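Local coordinates for protein salmonella typhimurium DB7155 bacteriophage DET7 tailspike (Bacteriophage, PDB 2V5I) that binds and hydrolyses O-antigen, probably that of its Salmonella host, as the trimeric, beta-helical receptor-binding tailspike of a bacteriophage, at residues Y26-L29 / Q30-V33; T119-S123 / K124-Y128; D375-Y378 / L379-S383; K462-A465 / T466-S469. One frame throughout, in Å; residues are numbered along the deposited sequence.

Contact 1: residues Y26-L29 / Q30-V33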
loop_
_atom_site.group_PDB
_atom_site.type_symbol
_atom_site.label_atom_id
_atom_site.label_comp_id
_atom_site.label_asym_id
_atom_site.label_seq_id
_atom_site.Cartn_x
_atom_site.Cartn_y
_atom_site.Cartn_z
ATOM N N TYR A 26 49.916 9.816 7.153
ATOM C CA TYR A 26 50.442 9.966 5.789
ATOM C C TYR A 26 50.219 11.382 5.273
ATOM O O TYR A 26 49.574 12.196 5.929
ATOM C CB TYR A 26 49.778 8.959 4.829
ATOM C CG TYR A 26 49.841 7.575 5.376
ATOM C CD1 TYR A 26 48.921 7.152 6.306
ATOM C CD2 TYR A 26 50.866 6.696 4.997
ATOM C CE1 TYR A 26 48.992 5.910 6.865
ATOM C CE2 TYR A 26 50.953 5.443 5.548
ATOM C CZ TYR A 26 50.002 5.055 6.484
ATOM O OH TYR A 26 50.104 3.801 7.009
ATOM N N SER A 27 50.756 11.680 4.089
ATOM C CA SER A 27 50.627 13.013 3.476
ATOM C C SER A 27 49.997 12.976 2.068
ATOM O O SER A 27 50.005 13.983 1.360
ATOM C CB SER A 27 51.982 13.732 3.439
ATOM O OG SER A 27 52.855 13.092 2.531
ATOM N N THR A 28 49.485 11.812 1.665
ATOM C CA THR A 28 48.567 11.737 0.525
ATOM C C THR A 28 47.604 10.603 0.750
ATOM O O THR A 28 47.967 9.608 1.383
ATOM C CB THR A 28 49.274 11.528 -0.823
ATOM O OG1 THR A 28 49.872 10.229 -0.878
ATOM C CG2 THR A 28 50.319 12.618 -1.057
ATOM N N LEU A 29 46.382 10.740 0.234
ATOM C CA LEU A 29 45.434 9.646 0.353
ATOM C C LEU A 29 46.010 8.403 -0.300
ATOM O O LEU A 29 45.942 7.293 0.273
ATOM C CB LEU A 29 44.097 10.052 -0.230
ATOM C CG LEU A 29 42.997 8.992 -0.209
ATOM C CD1 LEU A 29 42.772 8.512 1.216
ATOM C CD2 LEU A 29 41.706 9.637 -0.732
ATOM N N GLN A 30 46.651 8.549 -1.470
ATOM C CA GLN A 30 47.310 7.391 -2.111
ATOM C C GLN A 30 48.331 6.696 -1.200
ATOM O O GLN A 30 48.362 5.459 -1.126
ATOM C CB GLN A 30 47.975 7.805 -3.408
ATOM C CG GLN A 30 48.645 6.683 -4.125
ATOM C CD GLN A 30 47.660 5.631 -4.621
ATOM O OE1 GLN A 30 46.980 5.846 -5.645
ATOM N NE2 GLN A 30 47.625 4.470 -3.938
ATOM N N ASP A 31 49.159 7.494 -0.498
ATOM C CA ASP A 31 50.140 6.905 0.395
ATOM C C ASP A 31 49.461 6.040 1.466
ATOM O O ASP A 31 49.924 4.943 1.809
ATOM C CB ASP A 31 51.004 7.979 1.045
ATOM C CG ASP A 31 52.035 8.598 0.069
ATOM O OD1 ASP A 31 52.276 7.986 -0.978
ATOM O OD2 ASP A 31 52.564 9.713 0.362
ATOM N N ALA A 32 48.352 6.535 2.032
ATOM C CA ALA A 32 47.642 5.734 3.048
ATOM C C ALA A 32 47.074 4.450 2.453
ATOM O O ALA A 32 47.227 3.369 3.024
ATOM C CB ALA A 32 46.525 6.574 3.674
ATOM N N VAL A 33 46.439 4.582 1.301
ATOM C CA VAL A 33 45.813 3.427 0.615
ATOM C C VAL A 33 46.846 2.379 0.237
ATOM O O VAL A 33 46.604 1.187 0.363
ATOM C CB VAL A 33 44.975 3.866 -0.607
ATOM C CG1 VAL A 33 44.526 2.674 -1.469
ATOM C CG2 VAL A 33 43.749 4.591 -0.100
HETATM O O HOH W 1 52.851 9.793 3.275
#
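Thr-28 and Asp-31 meet at the start of helix 29-35, where Thr-28 is the N-cap. Its hydroxyl takes up the backbone N-H of Asp-31: Thr-28 OG1 lies 2.9 Å from Asp-31 N, with an N-H...O angle of 152°. A chi1 of 68° sets OG1 between the backbone N and the carbonyl carbon, which swings the oxygen over the first turn to meet that amide. The Asp-31 carboxylate folds back beside the cap, but no capping box is completed, because Thr-28 N is buried without a partner. A water instead joins the carboxylate to Ser-27, accepting from Ser-27 N at 2.9 Å and donating to Asp-31 OD2 at 2.9 Å. Next to this, the Tyr-26 ring lies over the helix in a CH-pi contact. Ala-32 CA is 3.7 Å from the Tyr-26 ring centroid and only 12° off the normal, and Tyr-26 CD1 rests 3.6 Å from Ala-32 CB. Below the cap regular helical bonding begins: Ala-32 N donates to Thr-28 O at 3.2 Å, and Val-33 N to Leu-29 O at 2.9 Å. Farther out, the hydroxyl of Tyr-26 bonds to Asp-35, and Lys-15 of the second subunit packs against Tyr-26. Leu-29 and Val-33 turn to Val-54 of strand 52-55, while Gln-30 OE1 accepts from Asp-55 N. A carboxylate in the first turn of a helix faces the positive end of its dipole, which probably favours the ionised form of Asp-31 and adds an electrostatic share to the capping.

Contact 2: residues T119-S123 / K124-Y128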
loop_
_atom_site.group_PDB
_atom_site.type_symbol
_atom_site.label_atom_id
_atom_site.label_comp_id
_atom_site.label_asym_id
_atom_site.label_seq_id
_atom_site.Cartn_x
_atom_site.Cartn_y
_atom_site.Cartn_z
ATOM N N THR A 119 16.449 35.711 -5.584
ATOM C CA THR A 119 16.853 34.766 -4.531
ATOM C C THR A 119 18.340 34.395 -4.617
ATOM O O THR A 119 18.868 33.717 -3.720
ATOM C CB THR A 119 16.037 33.430 -4.591
ATOM O OG1 THR A 119 16.392 32.682 -5.756
ATOM C CG2 THR A 119 14.543 33.708 -4.505
ATOM N N LEU A 120 19.009 34.875 -5.639
ATOM C CA LEU A 120 20.405 34.493 -5.928
ATOM C C LEU A 120 21.273 34.853 -4.729
ATOM O O LEU A 120 21.233 35.982 -4.218
ATOM C CB LEU A 120 20.932 35.170 -7.194
ATOM C CG LEU A 120 22.278 34.668 -7.718
ATOM C CD1 LEU A 120 22.132 33.294 -8.348
ATOM C CD2 LEU A 120 22.862 35.656 -8.720
ATOM N N LYS A 121 22.010 33.863 -4.233
ATOM C CA LYS A 121 22.936 34.043 -3.118
ATOM C C LYS A 121 24.040 32.993 -3.176
ATOM O O LYS A 121 23.902 31.985 -3.882
ATOM C CB LYS A 121 22.199 33.965 -1.773
ATOM C CG LYS A 121 21.598 32.581 -1.454
ATOM C CD LYS A 121 20.978 32.474 -0.048
ATOM C CE LYS A 121 20.245 31.109 0.084
ATOM N NZ LYS A 121 19.901 30.692 1.504
ATOM N N GLN A 122 25.116 33.189 -2.412
ATOM C CA GLN A 122 26.178 32.177 -2.307
ATOM C C GLN A 122 25.875 31.260 -1.114
ATOM O O GLN A 122 25.631 31.727 0.011
ATOM C CB GLN A 122 27.580 32.832 -2.188
ATOM C CG GLN A 122 28.036 33.492 -3.466
ATOM C CD GLN A 122 29.398 34.192 -3.364
ATOM O OE1 GLN A 122 29.713 34.832 -2.346
ATOM N NE2 GLN A 122 30.233 33.991 -4.381
ATOM N N SER A 123 25.750 29.946 -1.379
ATOM C CA SER A 123 25.470 29.008 -0.331
ATOM C C SER A 123 25.957 27.620 -0.738
ATOM O O SER A 123 25.839 27.236 -1.899
ATOM C CB SER A 123 23.963 28.888 -0.051
ATOM O OG SER A 123 23.700 27.955 1.004
ATOM N N LYS A 124 26.461 26.885 0.252
ATOM C CA LYS A 124 26.850 25.512 0.076
ATOM C C LYS A 124 25.792 24.568 0.659
ATOM O O LYS A 124 25.887 23.340 0.494
ATOM C CB LYS A 124 28.179 25.249 0.820
ATOM C CG LYS A 124 29.224 24.634 0.007
ATOM C CD LYS A 124 30.479 24.287 0.888
ATOM C CE LYS A 124 31.589 25.265 0.785
ATOM N NZ LYS A 124 32.835 24.687 1.460
ATOM N N ILE A 125 24.806 25.123 1.338
ATOM C CA ILE A 125 23.895 24.278 2.160
ATOM C C ILE A 125 22.457 24.157 1.678
ATOM O O ILE A 125 21.753 23.231 2.105
ATOM C CB ILE A 125 23.884 24.694 3.647
ATOM C CG1 ILE A 125 23.243 26.048 3.815
ATOM C CG2 ILE A 125 25.294 24.671 4.199
ATOM C CD1 ILE A 125 22.748 26.319 5.203
ATOM N N GLU A 126 22.013 25.023 0.770
ATOM C CA GLU A 126 20.658 24.921 0.252
ATOM C C GLU A 126 20.558 25.661 -1.072
ATOM O O GLU A 126 21.457 26.428 -1.450
ATOM C CB GLU A 126 19.658 25.504 1.219
ATOM C CG GLU A 126 19.836 26.964 1.503
ATOM C CD GLU A 126 18.943 27.479 2.665
ATOM O OE1 GLU A 126 18.178 26.722 3.284
ATOM O OE2 GLU A 126 18.994 28.692 2.937
ATOM N N GLY A 127 19.477 25.427 -1.776
ATOM C CA GLY A 127 19.318 25.929 -3.140
ATOM C C GLY A 127 20.154 25.162 -4.129
ATOM O O GLY A 127 20.794 24.166 -3.787
ATOM N N TYR A 128 20.081 25.564 -5.392
ATOM C CA TYR A 128 20.914 24.901 -6.400
ATOM C C TYR A 128 21.421 25.869 -7.473
ATOM O O TYR A 128 20.837 26.936 -7.731
ATOM C CB TYR A 128 20.150 23.724 -7.054
ATOM C CG TYR A 128 18.929 24.124 -7.870
ATOM C CD1 TYR A 128 17.671 24.373 -7.233
ATOM C CD2 TYR A 128 18.994 24.335 -9.235
ATOM C CE1 TYR A 128 16.560 24.708 -7.967
ATOM C CE2 TYR A 128 17.886 24.719 -9.954
ATOM C CZ TYR A 128 16.654 24.927 -9.331
ATOM O OH TYR A 128 15.522 25.287 -10.045
#
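Ser-123 opens an ST turn just past strand 121-122, the second strand of a small antiparallel pair with strand 98-99 that belongs to an excursion between strands 85-92 and 156-161 of the beta-helix. Its OG stands opposite the backbone N across the CA-CB bond (chi1 -180°), and from there it leans along the chain toward the amides ahead. Lys-124 takes the chain round the corner and sends its ammonium away from the turn, to Glu-92 in a salt bridge and to the carbonyl of Ser-93. Ile-125 supplies the main donor: its N lies 3.1 Å from Ser-123 OG at an N-H...O angle of 159°, and Ile-125 CG1 touches the same Ser-123 OG at 3.4 Å. Glu-126 gives a second, weak bond from its N to Ser-123 OG at 3.4 Å, so one hydroxyl oxygen gathers two successive amides. The carbonyl Glu-126 O is buried and has no partner in the model. Gly-127 then carries the chain on with a positive phi, which suits glycine, and the backbone of Tyr-128 bonds to Ile-100. Back at Glu-126, its side chain and that of Lys-121, each extended beyond CG, cross at about a right angle and join at their charged ends. In this salt bridge Lys-121 NZ is 2.6 Å from Glu-126 OE2, on the anti lone pair that faces away from OE1.

Contact 3: residues D375-Y378 / L379-S383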
loop_
_atom_site.group_PDB
_atom_site.type_symbol
_atom_site.label_atom_id
_atom_site.label_comp_id
_atom_site.label_asym_id
_atom_site.label_seq_id
_atom_site.Cartn_x
_atom_site.Cartn_y
_atom_site.Cartn_z
ATOM N N ASP A 375 -5.579 16.596 -6.066
ATOM C CA ASP A 375 -5.125 17.988 -5.787
ATOM C C ASP A 375 -3.878 18.279 -6.616
ATOM O O ASP A 375 -2.946 19.002 -6.156
ATOM C CB ASP A 375 -4.928 18.179 -4.275
ATOM C CG ASP A 375 -6.233 18.358 -3.550
ATOM O OD1 ASP A 375 -7.195 18.771 -4.214
ATOM O OD2 ASP A 375 -6.315 18.040 -2.343
ATOM N N CYS A 376 -3.900 17.844 -7.872
ATOM C CA CYS A 376 -2.834 18.173 -8.783
ATOM C C CYS A 376 -3.198 19.372 -9.690
ATOM O O CYS A 376 -4.326 19.876 -9.695
ATOM C CB CYS A 376 -2.335 16.944 -9.575
ATOM S SG CYS A 376 -1.503 15.776 -8.433
ATOM N N ASN A 377 -2.176 19.855 -10.383
ATOM C CA ASN A 377 -2.272 21.107 -11.151
ATOM C C ASN A 377 -2.769 22.300 -10.349
ATOM O O ASN A 377 -3.553 23.106 -10.831
ATOM C CB ASN A 377 -3.066 20.929 -12.429
ATOM C CG ASN A 377 -2.843 22.083 -13.397
ATOM O OD1 ASN A 377 -1.760 22.716 -13.376
ATOM N ND2 ASN A 377 -3.849 22.403 -14.212
ATOM N N TYR A 378 -2.323 22.408 -9.095
ATOM C CA TYR A 378 -2.890 23.444 -8.221
ATOM C C TYR A 378 -2.445 24.853 -8.661
ATOM O O TYR A 378 -3.098 25.808 -8.305
ATOM C CB TYR A 378 -2.647 23.132 -6.731
ATOM C CG TYR A 378 -1.254 23.319 -6.184
ATOM C CD1 TYR A 378 -0.672 24.581 -6.120
ATOM C CD2 TYR A 378 -0.530 22.246 -5.645
ATOM C CE1 TYR A 378 0.586 24.766 -5.625
ATOM C CE2 TYR A 378 0.735 22.428 -5.147
ATOM C CZ TYR A 378 1.295 23.686 -5.107
ATOM O OH TYR A 378 2.567 23.910 -4.579
ATOM N N LEU A 379 -1.385 24.978 -9.467
ATOM C CA LEU A 379 -0.994 26.276 -10.056
ATOM C C LEU A 379 -1.696 26.547 -11.394
ATOM O O LEU A 379 -1.447 27.573 -12.031
ATOM C CB LEU A 379 0.522 26.393 -10.230
ATOM C CG LEU A 379 1.331 26.475 -8.948
ATOM C CD1 LEU A 379 2.804 26.745 -9.258
ATOM C CD2 LEU A 379 0.837 27.542 -8.031
ATOM N N ASN A 380 -2.591 25.666 -11.830
ATOM C CA ASN A 380 -3.431 25.974 -12.994
ATOM C C ASN A 380 -2.665 26.180 -14.290
ATOM O O ASN A 380 -2.975 27.109 -15.104
ATOM C CB ASN A 380 -4.347 27.158 -12.699
ATOM C CG ASN A 380 -5.559 27.223 -13.626
ATOM O OD1 ASN A 380 -5.947 26.227 -14.249
ATOM N ND2 ASN A 380 -6.149 28.424 -13.732
ATOM N N PHE A 381 -1.687 25.326 -14.530
ATOM C CA PHE A 381 -1.049 25.220 -15.837
ATOM C C PHE A 381 -2.066 24.792 -16.905
ATOM O O PHE A 381 -3.102 24.217 -16.592
ATOM C CB PHE A 381 0.065 24.188 -15.830
ATOM C CG PHE A 381 1.288 24.588 -15.044
ATOM C CD1 PHE A 381 2.317 25.275 -15.652
ATOM C CD2 PHE A 381 1.463 24.154 -13.755
ATOM C CE1 PHE A 381 3.469 25.593 -14.938
ATOM C CE2 PHE A 381 2.601 24.463 -13.024
ATOM C CZ PHE A 381 3.593 25.187 -13.607
ATOM N N ASP A 382 -1.782 25.076 -18.172
ATOM C CA ASP A 382 -2.617 24.553 -19.231
ATOM C C ASP A 382 -2.296 23.069 -19.478
ATOM O O ASP A 382 -1.637 22.691 -20.465
ATOM C CB ASP A 382 -2.436 25.402 -20.496
ATOM C CG ASP A 382 -3.490 25.109 -21.538
ATOM O OD1 ASP A 382 -4.574 24.588 -21.174
ATOM O OD2 ASP A 382 -3.225 25.404 -22.719
ATOM N N SER A 383 -2.753 22.220 -18.553
ATOM C CA SER A 383 -2.420 20.796 -18.562
ATOM C C SER A 383 -3.567 20.017 -17.924
ATOM O O SER A 383 -4.307 20.544 -17.104
ATOM C CB SER A 383 -1.149 20.522 -17.744
ATOM O OG SER A 383 -0.825 19.136 -17.737
HETATM O O HOH W 2 -6.181 20.591 -14.718
#
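Asn-377 grips both polar backbone atoms of Phe-381 with its one side-chain amide, while its own backbone takes a left-handed conformation with phi 53°. Asn-377 OD1 accepts from Phe-381 N at 2.9 Å, a bent bond of 131°; Asn-377 ND2 returns a straighter one to Phe-381 O at 3.1 Å, with that oxygen close to the amide plane. The two together hold the amide flat and fix which way round it lies. A water extends the grip, accepting from Asn-377 ND2 and donating to Ser-383 O, both at 3.0 Å. Phe-381 O also receives a weak bond from Ser-383 N across an inverse gamma turn centred on Asp-382. The Phe-381 ring lies within 25° of the Asn-377 amide plane, presenting its edge to OD1, with Phe-381 CD2 3.5 Å from Asn-377 OD1. Asn-377 also opens a type I turn, closed by Asn-380 N on Asn-377 O at 2.9 Å; on its outer corner Tyr-378 CE1 packs against Leu-379 CD2 at 3.7 Å. The whole loop joins strand 371-374 to strand 386-388 of the beta-helix, and the backbone of residues 377-379 bonds to Cys-354, Ala-355 and Gly-356, in the loop between strands 345-352 and 357-364.

Contact 4: residues K462-A465 / T466-S469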
loop_
_atom_site.group_PDB
_atom_site.type_symbol
_atom_site.label_atom_id
_atom_site.label_comp_id
_atom_site.label_asym_id
_atom_site.label_seq_id
_atom_site.Cartn_x
_atom_site.Cartn_y
_atom_site.Cartn_z
ATOM N N LYS A 462 -21.249 11.875 -25.158
ATOM C CA LYS A 462 -21.386 12.298 -26.590
ATOM C C LYS A 462 -22.508 13.302 -26.750
ATOM O O LYS A 462 -22.422 14.240 -27.569
ATOM C CB LYS A 462 -21.662 11.078 -27.453
ATOM C CG LYS A 462 -21.944 11.376 -28.948
ATOM C CD LYS A 462 -22.108 10.052 -29.673
ATOM C CE LYS A 462 -22.610 10.292 -31.107
ATOM N NZ LYS A 462 -22.602 9.042 -31.919
ATOM N N LEU A 463 -23.600 13.101 -26.032
ATOM C CA LEU A 463 -24.790 13.942 -26.156
ATOM C C LEU A 463 -24.497 15.298 -25.521
ATOM O O LEU A 463 -24.758 16.347 -26.104
ATOM C CB LEU A 463 -26.003 13.298 -25.485
ATOM C CG LEU A 463 -27.238 14.183 -25.292
ATOM C CD1 LEU A 463 -27.752 14.665 -26.709
ATOM C CD2 LEU A 463 -28.367 13.492 -24.560
ATOM N N SER A 464 -23.960 15.242 -24.313
ATOM C CA SER A 464 -23.607 16.435 -23.561
ATOM C C SER A 464 -22.655 16.076 -22.460
ATOM O O SER A 464 -22.953 15.195 -21.660
ATOM C CB SER A 464 -24.827 17.036 -22.871
ATOM O OG SER A 464 -24.423 18.184 -22.096
ATOM N N ALA A 465 -21.535 16.787 -22.377
ATOM C CA ALA A 465 -20.594 16.527 -21.263
ATOM C C ALA A 465 -21.086 17.034 -19.935
ATOM O O ALA A 465 -20.646 16.506 -18.912
ATOM C CB ALA A 465 -19.214 17.076 -21.557
ATOM N N THR A 466 -21.954 18.038 -19.955
ATOM C CA THR A 466 -22.335 18.784 -18.772
ATOM C C THR A 466 -23.749 18.546 -18.245
ATOM O O THR A 466 -23.996 18.917 -17.117
ATOM C CB THR A 466 -22.192 20.276 -19.016
ATOM O OG1 THR A 466 -22.958 20.627 -20.174
ATOM C CG2 THR A 466 -20.751 20.610 -19.287
ATOM N N LEU A 467 -24.642 17.885 -19.005
ATOM C CA LEU A 467 -26.032 17.731 -18.597
ATOM C C LEU A 467 -26.365 16.252 -18.450
ATOM O O LEU A 467 -26.023 15.486 -19.334
ATOM C CB LEU A 467 -26.954 18.316 -19.665
ATOM C CG LEU A 467 -26.788 19.820 -19.916
ATOM C CD1 LEU A 467 -27.617 20.172 -21.149
ATOM C CD2 LEU A 467 -27.131 20.699 -18.760
ATOM N N ASP A 468 -26.964 15.879 -17.330
ATOM C CA ASP A 468 -27.461 14.516 -17.177
ATOM C C ASP A 468 -28.556 14.275 -18.236
ATOM O O ASP A 468 -29.424 15.133 -18.486
ATOM C CB ASP A 468 -27.978 14.296 -15.787
ATOM C CG ASP A 468 -26.848 14.238 -14.730
ATOM O OD1 ASP A 468 -25.698 13.890 -15.112
ATOM O OD2 ASP A 468 -27.156 14.493 -13.543
ATOM N N SER A 469 -28.559 13.089 -18.819
ATOM C CA SER A 469 -29.534 12.730 -19.823
ATOM C C SER A 469 -30.841 12.189 -19.243
ATOM O O SER A 469 -31.874 12.161 -19.912
ATOM C CB SER A 469 -28.898 11.737 -20.785
ATOM O OG SER A 469 -28.364 10.585 -20.118
#
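Ser-464 turns its hydroxyl back over the loop to meet the amides of Thr-466 and Leu-467. With OG anti to the backbone N (chi1 178°), the oxygen comes to lie inside the bend. Ser-464 OG accepts from Thr-466 N at 3.3 Å with an N-H...O angle of 143°, which satisfies that donor. A second, weak bond comes from Leu-467 N, 3.1 Å from Ser-464 OG but bent to 134°. Two neighbouring N-H groups thus share one acceptor, and neither bond is straight. The side chain of Leu-467 runs close by, its CB 3.5 Å from Ser-464 OG. The carbonyl of Ala-465, at the crest of the bend, finds its donor in Arg-459 NH1. At the base of the loop the limbs only brush, Leu-463 CD2 lying 4.2 Å from Ser-469 CB. The hydroxyl of Ser-469 points elsewhere, bonding to Ser-474 of the third subunit and weakly to Leu-458 O. Beside it, Asp-468 OD1 forms salt bridges with Arg-459 of its own chain and Arg-445 of the third subunit, whose Asp-452 takes the ammonium of Lys-462. A serine oxygen accepting from the amide two residues ahead is the signature of an ST turn, and here that turn shapes the connection between antiparallel strands 453-460 and 470-476, a beta hairpin whose loop lies against another subunit of the trimer.

In the fold
From the N terminus the four contacts follow one another in series; none nests in or crosses another, and contact 1 caps a helix while the other three shape local turns. Contact 1 lies between strands 20-22 and 39-42, near the N-terminal end of the spike. Contact 2 turns the chain inside the excursion that leaves the beta-helix after strand 85-92, its centre 33 Å from that of contact 1. Contact 3, with its centre 28 Å further on, shapes a loop between strands 371-374 and 386-388 in the later coils. Contact 4, at 25 Å from it, bends a hairpin in the antiparallel sheet beyond them. The centres of contacts 1 and 4 are 77 Å apart, on opposite sides of the chain's centre.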